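5-carboxyvanillate decarboxylase (Sphingomonas paucimobilis, PDB 4L6D) probably catalyses the non-oxidative decarboxylation of 5-carboxyvanillate to vanillate, using a manganese site in an amidohydrolase-fold barrel. Local coordinates at residues E59-A62 against E63-N67; A86-G89 against T90-A93; H243-A246 against T247-G251. All coordinates share one frame; numbering follows the deposited sequence. Where two conformers were deposited one is given.

Contact 1 of 3, residues E59-A62 against E63-N67; sequences ERLA and EMDSN
The carboxylate of D65 leans back over the preceding turn, where its OD2 comes within 4.1 Å of L61 CG, while OD1 forms a salt bridge with R110. A second flat group, the amide of N67, meets E63 O nearly in its own plane: ND2 donates over 2.8 Å in a bond bent only slightly, the N-H...O angle being 159°. The backbone N of N67 reaches the same carbonyl at 3.1 Å, and S66 OG, in one of its two conformers, donates to it too; the ND2 bond restrains the turn of the amide. The third flat group, the guanidinium of R60, works away from this turn: NH2 is hydrogen-bonded to A10 O, and NH1 makes a weak bond to H72 ND1.

The carbon-and-sulfur part of the contact gathers at M64 SD, which rests 4.1 Å from the aliphatic CG of R60, the two side chains running side by side in the same direction. From another side, L61 CD1 approaches M64 SD to 4.2 Å, these two side chains crossing at a slant. With CG of M64 opposite its carbonyl carbon (chi1 -69°), the side chain runs back along the earlier turn, and CG sits 3.3 Å from R60 O. A bend at chi3 (65°) then turns the terminal methyl aside. The four successive backbone bonds, from E63 N to E59 O through S66 N to A62 O, are ordinary helical ones.

M64 and R60 also pack on F111 and M303. The inner face thus carries M64 and the aliphatic part of R60, whose guanidinium reaches strands 5-11 and 71-76, while E59 and D65 pair with R52 and R110. Such a helix lies against the outside of a parallel barrel, here the TIM barrel of the amidohydrolase fold.

Contact 2 of 3, residues A86-G89 against T90-A93; sequences AETG and TRLA. With VNL (4-hydroxy-3-methoxybenzoate), chain K.
T90 and R91, one helical turn beyond A86 and E87, meet a vanillate molecule bound on the opening turns of helix 86-106, the helix of a beta-alpha-beta unit between strands 71-76 and 111-115. The first shell is mostly carbon. R91 CA lies 3.5 Å from ligand atom CO1, and R91 CG is 3.8 Å from C1, the ring carbon that bears the carboxylate. Farther round the ring, T90 CG2 touches CM1 at 3.6 Å. E87 contributes a more distant contact from its CB to the phenolic O3, and R94 NE adds a hydrogen bond to the ligand.

The next shell steadies R91 through water. CG stands opposite the backbone N (chi1 -176°), which carries the chain along the ligand before a bend at chi3 swings the guanidinium back toward the preceding turn. There two waters sit at its edge, in its plane. The first accepts from R91 NE at 3.1 Å and gives a weak bond to E87 O; the second accepts from R91 NH2 at 2.9 Å and donates to T88 OG1, a hydroxyl also hydrogen-bonded to D85.

Farther along the helix, T88 and L92 lie side by side, CG2 of the one 3.8 Å from CD1 of the other, and L92 continues onto P15 and A19 of helix 14-23. T90 is tied back to A86 twice: its N and its OG1 approach A86 O from opposite faces of the carbonyl plane, the hydroxyl bond being 2.8 Å long.

Contact 3 of 3, residues H243-A246 against T247-G251; sequences HGNA and TTFGG
The last turns of helix 236-249 and the glycine pair that follows them form this contact, at the interface with the second subunit. T247 lays its CG2 methyl over one face of the H243 imidazole in a CH-pi contact, 3.9 Å from the ring centroid and displaced toward the rim near NE2. The first torsion of T247 (chi1 60°) sets OG1 between backbone N and carbonyl carbon and puts CG2 opposite the carbonyl carbon, beside the backbone N, where it reaches the ring. A serine here would lack that methyl, and would probably leave H243 without the CH-pi contact and its ring less firmly placed.

T248 binds back to G244 O twice: its OG1 at 2.8 Å, from above the carbonyl plane, and its N from the other face at 2.9 Å. Its CG2 sits 3.7 Å above the plane of the F249 ring, over the centre. F249 CE2 in turn passes 3.8 Å from N245 OD1, with ring and amide planes 40° apart. At the exit, G250 N makes weak bonds to A246 O and N245 O.

H243, A246 and F249 also pack on I195, Y189 and R46 of the second subunit. G244 O thus takes a second donor beyond the helical one, which turns the T248 hydroxyl back on the helix and satisfies it there, while the closing G250 bonds are weak.

Overall arrangement
The three contacts are separate turns of three helices in one amidohydrolase domain, and none touches another. Contacts 1 and 2 are closest, their nearest atoms about 16 Å apart; contacts 1 and 3 lie on opposite sides of the chain's centre, with centres 50 Å apart. Contact 1 comes nearest the manganese site of E8, H174 and D297: the R60 side chain is about 10 Å from the metal and from a bound vanillate. Contact 2 touches a different vanillate, away from the metal, and N245 of contact 3 approaches another at about 4 Å. Only contact 3 meets the second subunit, where it packs on R46 of that chain, a residue of that subunit's own vanillate pocket.

Contact 1 of 3, residues E59-A62 against E63-N67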
ATOM      1  N   GLU A  59     -24.960 -24.621   2.581  1.00 10.43           N
ATOM      2  CA  GLU A  59     -24.975 -23.476   1.671  1.00 10.88           C
ATOM      3  C   GLU A  59     -23.701 -23.408   0.821  1.00  9.63           C
ATOM      4  O   GLU A  59     -23.764 -23.175  -0.389  1.00  9.54           O
ATOM      5  CB  GLU A  59     -25.161 -22.165   2.451  1.00 14.02           C
ATOM      6  CG  GLU A  59     -25.035 -20.880   1.607  1.00 20.45           C
ATOM      7  CD  GLU A  59     -24.999 -19.607   2.456  1.00 28.44           C
ATOM      8  OE1 GLU A  59     -25.225 -19.694   3.684  1.00 34.98           O
ATOM      9  OE2 GLU A  59     -24.734 -18.517   1.896  1.00 28.70           O
ATOM     10  N   ARG A  60     -22.548 -23.633   1.450  1.00  7.42           N
ATOM     11  CA  ARG A  60     -21.274 -23.466   0.757  1.00  7.08           C
ATOM     12  C   ARG A  60     -21.165 -24.428  -0.427  1.00  7.61           C
ATOM     13  O   ARG A  60     -20.822 -24.024  -1.537  1.00  8.31           O
ATOM     14  CB  ARG A  60     -20.098 -23.659   1.721  1.00  6.66           C
ATOM     15  CG  ARG A  60     -18.730 -23.434   1.088  1.00  8.12           C
ATOM     16  CD  ARG A  60     -17.609 -23.930   1.996  1.00 10.45           C
ATOM     17  NE  ARG A  60     -17.632 -23.307   3.319  1.00  6.08           N
ATOM     18  CZ  ARG A  60     -16.774 -22.383   3.744  1.00  7.97           C
ATOM     19  NH1 ARG A  60     -15.782 -21.946   2.963  1.00  6.72           N
ATOM     20  NH2 ARG A  60     -16.903 -21.901   4.975  1.00  6.26           N
ATOM     21  N   LEU A  61     -21.451 -25.700  -0.189  1.00  8.92           N
ATOM     22  CA  LEU A  61     -21.370 -26.681  -1.267  1.00  7.50           C
ATOM     23  C   LEU A  61     -22.452 -26.436  -2.329  1.00  9.45           C
ATOM     24  O   LEU A  61     -22.198 -26.604  -3.524  1.00  9.83           O
ATOM     25  CB  LEU A  61     -21.476 -28.094  -0.700  1.00 11.02           C
ATOM     26  CG  LEU A  61     -21.113 -29.245  -1.631  1.00 12.24           C
ATOM     27  CD1 LEU A  61     -19.702 -29.098  -2.191  1.00 14.69           C
ATOM     28  CD2 LEU A  61     -21.252 -30.554  -0.862  1.00 11.62           C
ATOM     29  N   ALA A  62     -23.648 -26.043  -1.900  1.00  8.44           N
ATOM     30  CA  ALA A  62     -24.713 -25.738  -2.854  1.00  9.47           C
ATOM     31  C   ALA A  62     -24.286 -24.609  -3.794  1.00 10.52           C
ATOM     32  O   ALA A  62     -24.538 -24.663  -4.999  1.00  9.73           O
ATOM     33  CB  ALA A  62     -26.016 -25.382  -2.127  1.00 12.88           C
ATOM     34  N   GLU A  63     -23.640 -23.594  -3.233  1.00  8.40           N
ATOM     35  CA  GLU A  63     -23.170 -22.463  -4.034  1.00  6.88           C
ATOM     36  C   GLU A  63     -22.012 -22.872  -4.944  1.00  7.20           C
ATOM     37  O   GLU A  63     -21.916 -22.419  -6.087  1.00  7.38           O
ATOM     38  CB  GLU A  63     -22.738 -21.309  -3.134  1.00  8.72           C
ATOM     39  CG  GLU A  63     -23.901 -20.542  -2.570  1.00 13.04           C
ATOM     40  CD  GLU A  63     -24.457 -19.550  -3.570  1.00 23.37           C
ATOM     41  OE1 GLU A  63     -23.711 -18.625  -3.960  1.00 28.09           O
ATOM     42  OE2 GLU A  63     -25.627 -19.702  -3.975  1.00 33.27           O
ATOM     43  N   MET A  64     -21.128 -23.729  -4.446  1.00  6.62           N
ATOM     44  CA  MET A  64     -20.082 -24.272  -5.304  1.00  7.23           C
ATOM     45  C   MET A  64     -20.694 -25.011  -6.483  1.00  6.71           C
ATOM     46  O   MET A  64     -20.282 -24.829  -7.624  1.00  7.32           O
ATOM     47  CB  MET A  64     -19.143 -25.187  -4.516  1.00  6.31           C
ATOM     48  CG  MET A  64     -18.268 -24.429  -3.510  1.00  5.98           C
ATOM     49  SD  MET A  64     -17.536 -25.520  -2.267  1.00  7.15           S
ATOM     50  CE  MET A  64     -16.468 -26.531  -3.303  1.00  8.04           C
ATOM     51  N   ASP A  65     -21.709 -25.822  -6.215  1.00  7.21           N
ATOM     52  CA  ASP A  65     -22.331 -26.598  -7.275  1.00  8.25           C
ATOM     53  C   ASP A  65     -23.034 -25.713  -8.309  1.00  8.48           C
ATOM     54  O   ASP A  65     -22.901 -25.940  -9.515  1.00  9.91           O
ATOM     55  CB  ASP A  65     -23.297 -27.638  -6.692  1.00  7.87           C
ATOM     56  CG  ASP A  65     -22.572 -28.782  -6.002  1.00  9.74           C
ATOM     57  OD1 ASP A  65     -21.381 -28.993  -6.297  1.00 10.58           O
ATOM     58  OD2 ASP A  65     -23.195 -29.473  -5.173  1.00 13.26           O
ATOM     59  N   SER A  66     -23.762 -24.702  -7.845  0.57  8.38           N
ATOM     60  CA  SER A  66     -24.508 -23.848  -8.768  0.57  7.67           C
ATOM     61  C   SER A  66     -23.589 -22.983  -9.626  0.57  7.98           C
ATOM     62  O   SER A  66     -23.970 -22.569 -10.716  0.57  7.79           O
ATOM     63  CB  SER A  66     -25.531 -22.979  -8.020  0.57  9.67           C
ATOM     64  OG  SER A  66     -24.888 -21.977  -7.254  0.57 10.52           O
ATOM     65  N   ASN A  67     -22.375 -22.726  -9.144  1.00  6.95           N
ATOM     66  CA  ASN A  67     -21.418 -21.901  -9.887  1.00  6.66           C
ATOM     67  C   ASN A  67     -20.292 -22.678 -10.559  1.00  7.25           C
ATOM     68  O   ASN A  67     -19.409 -22.088 -11.185  1.00  8.09           O
ATOM     69  CB  ASN A  67     -20.829 -20.826  -8.977  1.00  8.40           C
ATOM     70  CG  ASN A  67     -21.849 -19.795  -8.582  1.00  8.44           C
ATOM     71  OD1 ASN A  67     -22.164 -18.893  -9.363  1.00  7.85           O
ATOM     72  ND2 ASN A  67     -22.384 -19.918  -7.365  1.00  7.11           N
TER

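Contact 2 of 3, residues A86-G89 against T90-A93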
ATOM      1  N   ALA A  86      -0.539 -18.171  24.834  1.00 10.27           N
ATOM      2  CA  ALA A  86       0.215 -19.220  24.144  1.00  8.59           C
ATOM      3  C   ALA A  86      -0.377 -20.627  24.304  1.00  9.34           C
ATOM      4  O   ALA A  86      -0.540 -21.337  23.313  1.00  9.95           O
ATOM      5  CB  ALA A  86       1.673 -19.201  24.584  1.00 13.44           C
ATOM      6  N   GLU A  87      -0.703 -21.029  25.528  1.00 10.10           N
ATOM      7  CA  GLU A  87      -1.197 -22.386  25.743  1.00 11.90           C
ATOM      8  C   GLU A  87      -2.560 -22.597  25.093  1.00 11.43           C
ATOM      9  O   GLU A  87      -2.823 -23.642  24.508  1.00 11.57           O
ATOM     10  CB  GLU A  87      -1.265 -22.712  27.233  1.00 16.69           C
ATOM     11  CG  GLU A  87       0.058 -22.520  27.957  1.00 26.63           C
ATOM     12  CD  GLU A  87       0.172 -21.161  28.649  1.00 36.79           C
ATOM     13  OE1 GLU A  87       0.000 -20.107  27.985  1.00 28.04           O
ATOM     14  OE2 GLU A  87       0.438 -21.154  29.874  1.00 44.50           O
ATOM     15  N   THR A  88      -3.425 -21.598  25.207  1.00 10.76           N
ATOM     16  CA  THR A  88      -4.747 -21.662  24.593  1.00 10.79           C
ATOM     17  C   THR A  88      -4.642 -21.714  23.076  1.00 10.50           C
ATOM     18  O   THR A  88      -5.314 -22.511  22.422  1.00  9.60           O
ATOM     19  CB  THR A  88      -5.604 -20.453  25.014  1.00 11.08           C
ATOM     20  OG1 THR A  88      -5.757 -20.453  26.442  1.00 13.16           O
ATOM     21  CG2 THR A  88      -6.975 -20.495  24.352  1.00 11.39           C
ATOM     22  N   GLY A  89      -3.794 -20.860  22.513  1.00  8.12           N
ATOM     23  CA  GLY A  89      -3.600 -20.839  21.074  1.00  7.86           C
ATOM     24  C   GLY A  89      -3.066 -22.163  20.558  1.00  8.73           C
ATOM     25  O   GLY A  89      -3.508 -22.657  19.524  1.00  7.58           O
ATOM     26  N   THR A  90      -2.096 -22.719  21.270  1.00  8.37           N
ATOM     27  CA  THR A  90      -1.482 -23.984  20.875  1.00  8.99           C
ATOM     28  C   THR A  90      -2.505 -25.122  20.873  1.00  8.09           C
ATOM     29  O   THR A  90      -2.622 -25.857  19.887  1.00  8.89           O
ATOM     30  CB  THR A  90      -0.303 -24.331  21.785  1.00 10.24           C
ATOM     31  OG1 THR A  90       0.668 -23.278  21.704  1.00  8.17           O
ATOM     32  CG2 THR A  90       0.346 -25.652  21.345  1.00 11.27           C
ATOM     33  N   ARG A  91      -3.273 -25.241  21.954  1.00  8.81           N
ATOM     34  CA  ARG A  91      -4.306 -26.262  22.025  1.00  8.95           C
ATOM     35  C   ARG A  91      -5.359 -26.089  20.934  1.00  9.18           C
ATOM     36  O   ARG A  91      -5.752 -27.054  20.275  1.00  9.35           O
ATOM     37  CB  ARG A  91      -4.975 -26.250  23.401  1.00 11.78           C
ATOM     38  CG  ARG A  91      -6.004 -27.351  23.589  1.00 13.49           C
ATOM     39  CD  ARG A  91      -6.556 -27.353  25.008  1.00 13.04           C
ATOM     40  NE  ARG A  91      -7.020 -26.017  25.371  1.00 21.41           N
ATOM     41  CZ  ARG A  91      -8.232 -25.551  25.089  1.00 25.44           C
ATOM     42  NH1 ARG A  91      -9.118 -26.326  24.471  1.00 22.39           N
ATOM     43  NH2 ARG A  91      -8.563 -24.314  25.435  1.00 25.90           N
ATOM     44  N   LEU A  92      -5.823 -24.859  20.730  1.00  8.08           N
ATOM     45  CA  LEU A  92      -6.874 -24.645  19.745  1.00  8.98           C
ATOM     46  C   LEU A  92      -6.391 -24.838  18.314  1.00  8.70           C
ATOM     47  O   LEU A  92      -7.154 -25.271  17.457  1.00  8.73           O
ATOM     48  CB  LEU A  92      -7.530 -23.276  19.924  1.00  7.92           C
ATOM     49  CG  LEU A  92      -8.411 -23.208  21.168  1.00 10.56           C
ATOM     50  CD1 LEU A  92      -8.920 -21.784  21.342  1.00 11.33           C
ATOM     51  CD2 LEU A  92      -9.569 -24.213  21.070  1.00  9.30           C
ATOM     52  N   ALA A  93      -5.129 -24.521  18.043  1.00  8.00           N
ATOM     53  CA  ALA A  93      -4.604 -24.757  16.705  1.00  6.96           C
ATOM     54  C   ALA A  93      -4.589 -26.249  16.427  1.00  7.06           C
ATOM     55  O   ALA A  93      -4.970 -26.684  15.341  1.00  6.88           O
ATOM     56  CB  ALA A  93      -3.204 -24.160  16.548  1.00  7.13           C
TER
HETATM   57  C1  VNL K 403      -2.740 -29.283  23.865  1.00  9.80           C
HETATM   58  CO1 VNL K 403      -1.840 -28.352  23.312  1.00 10.31           C
HETATM   59  CO2 VNL K 403      -3.032 -29.288  25.249  1.00 12.63           C
HETATM   60  CM1 VNL K 403      -1.212 -27.395  24.129  1.00 11.52           C
HETATM   61  CM2 VNL K 403      -2.425 -28.342  26.075  1.00 14.01           C
HETATM   62  OM  VNL K 403      -2.651 -28.256  27.422  1.00 15.99           O
HETATM   63  CZ  VNL K 403      -1.492 -27.359  25.494  1.00 14.24           C
HETATM   64  CC  VNL K 403      -3.394 -30.302  22.976  1.00 11.60           C
HETATM   65  CV  VNL K 403      -3.648 -29.090  28.056  1.00 19.95           C
HETATM   66  O1  VNL K 403      -2.923 -30.530  21.835  1.00 11.55           O
HETATM   67  O2  VNL K 403      -4.404 -30.908  23.419  1.00 14.45           O
HETATM   68  O3  VNL K 403      -0.877 -26.480  26.358  1.00 17.12           O
HETATM   69  O   HOH W   1      -4.349 -24.971  26.646  1.00 21.17           O
HETATM   70  O   HOH W   2      -6.579 -23.245  27.205  1.00 31.42           O

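Contact 3 of 3, residues H243-A246 against T247-G251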
ATOM      1  N   HIS A 243      16.340   0.122  -2.836  1.00  6.47           N
ATOM      2  CA  HIS A 243      17.021  -0.804  -1.941  1.00  7.60           C
ATOM      3  C   HIS A 243      18.466  -0.388  -1.638  1.00  9.64           C
ATOM      4  O   HIS A 243      18.941  -0.569  -0.513  1.00  8.32           O
ATOM      5  CB  HIS A 243      16.978  -2.220  -2.505  1.00  6.31           C
ATOM      6  CG  HIS A 243      17.380  -3.259  -1.509  1.00  6.32           C
ATOM      7  ND1 HIS A 243      18.319  -4.229  -1.782  1.00 10.18           N
ATOM      8  CD2 HIS A 243      16.996  -3.453  -0.225  1.00  6.52           C
ATOM      9  CE1 HIS A 243      18.473  -4.997  -0.717  1.00 12.17           C
ATOM     10  NE2 HIS A 243      17.684  -4.547   0.242  1.00  7.80           N
ATOM     11  N   GLY A 244      19.161   0.175  -2.626  1.00  7.92           N
ATOM     12  CA  GLY A 244      20.493   0.711  -2.408  1.00  8.53           C
ATOM     13  C   GLY A 244      20.539   1.727  -1.279  1.00 10.69           C
ATOM     14  O   GLY A 244      21.407   1.658  -0.407  1.00 10.08           O
ATOM     15  N   ASN A 245      19.601   2.670  -1.278  1.00  8.60           N
ATOM     16  CA  ASN A 245      19.552   3.639  -0.190  1.00  9.98           C
ATOM     17  C   ASN A 245      19.284   2.961   1.146  1.00 10.48           C
ATOM     18  O   ASN A 245      19.848   3.349   2.165  1.00 10.37           O
ATOM     19  CB  ASN A 245      18.474   4.696  -0.431  1.00  9.74           C
ATOM     20  CG  ASN A 245      18.844   5.673  -1.525  1.00 12.34           C
ATOM     21  OD1 ASN A 245      20.018   5.839  -1.870  1.00 13.26           O
ATOM     22  ND2 ASN A 245      17.834   6.334  -2.080  1.00 13.01           N
ATOM     23  N   ALA A 246      18.414   1.958   1.145  1.00  8.49           N
ATOM     24  CA  ALA A 246      18.077   1.259   2.379  1.00  8.37           C
ATOM     25  C   ALA A 246      19.298   0.560   2.992  1.00 11.10           C
ATOM     26  O   ALA A 246      19.496   0.603   4.208  1.00  9.32           O
ATOM     27  CB  ALA A 246      16.946   0.264   2.139  1.00  6.92           C
ATOM     28  N   THR A 247      20.120  -0.078   2.160  1.00  9.08           N
ATOM     29  CA  THR A 247      21.291  -0.787   2.675  1.00  8.96           C
ATOM     30  C   THR A 247      22.454   0.162   2.962  1.00 10.58           C
ATOM     31  O   THR A 247      23.280  -0.113   3.832  1.00 14.07           O
ATOM     32  CB  THR A 247      21.775  -1.927   1.730  1.00 11.64           C
ATOM     33  OG1 THR A 247      22.137  -1.393   0.449  1.00 11.99           O
ATOM     34  CG2 THR A 247      20.688  -2.991   1.559  1.00  9.50           C
ATOM     35  N   THR A 248      22.516   1.274   2.238  1.00 11.54           N
ATOM     36  CA  THR A 248      23.607   2.230   2.399  1.00 11.90           C
ATOM     37  C   THR A 248      23.386   3.135   3.607  1.00 12.45           C
ATOM     38  O   THR A 248      24.296   3.322   4.419  1.00 13.42           O
ATOM     39  CB  THR A 248      23.814   3.085   1.123  1.00 12.16           C
ATOM     40  OG1 THR A 248      24.121   2.223   0.019  1.00 13.84           O
ATOM     41  CG2 THR A 248      24.956   4.085   1.303  1.00 11.55           C
ATOM     42  N   PHE A 249      22.182   3.693   3.729  1.00 11.92           N
ATOM     43  CA  PHE A 249      21.903   4.671   4.787  1.00 14.00           C
ATOM     44  C   PHE A 249      20.959   4.189   5.881  1.00 13.29           C
ATOM     45  O   PHE A 249      20.899   4.798   6.947  1.00 15.04           O
ATOM     46  CB  PHE A 249      21.309   5.963   4.196  1.00 15.52           C
ATOM     47  CG  PHE A 249      22.132   6.562   3.103  1.00 11.71           C
ATOM     48  CD1 PHE A 249      23.416   7.016   3.355  1.00 14.79           C
ATOM     49  CD2 PHE A 249      21.625   6.668   1.816  1.00 15.72           C
ATOM     50  CE1 PHE A 249      24.190   7.567   2.342  1.00 15.22           C
ATOM     51  CE2 PHE A 249      22.389   7.222   0.797  1.00 18.11           C
ATOM     52  CZ  PHE A 249      23.672   7.671   1.060  1.00 18.95           C
ATOM     53  N   GLY A 250      20.219   3.114   5.621  1.00 11.05           N
ATOM     54  CA  GLY A 250      19.102   2.733   6.472  1.00 11.69           C
ATOM     55  C   GLY A 250      19.295   1.490   7.313  1.00 13.27           C
ATOM     56  O   GLY A 250      18.362   1.038   7.975  1.00 15.25           O
ATOM     57  N   GLY A 251      20.496   0.920   7.295  1.00 11.71           N
ATOM     58  CA  GLY A 251      20.756  -0.262   8.096  1.00 11.03           C
ATOM     59  C   GLY A 251      20.045  -1.517   7.613  1.00 12.51           C
ATOM     60  O   GLY A 251      19.948  -2.503   8.350  1.00 14.46           O
TER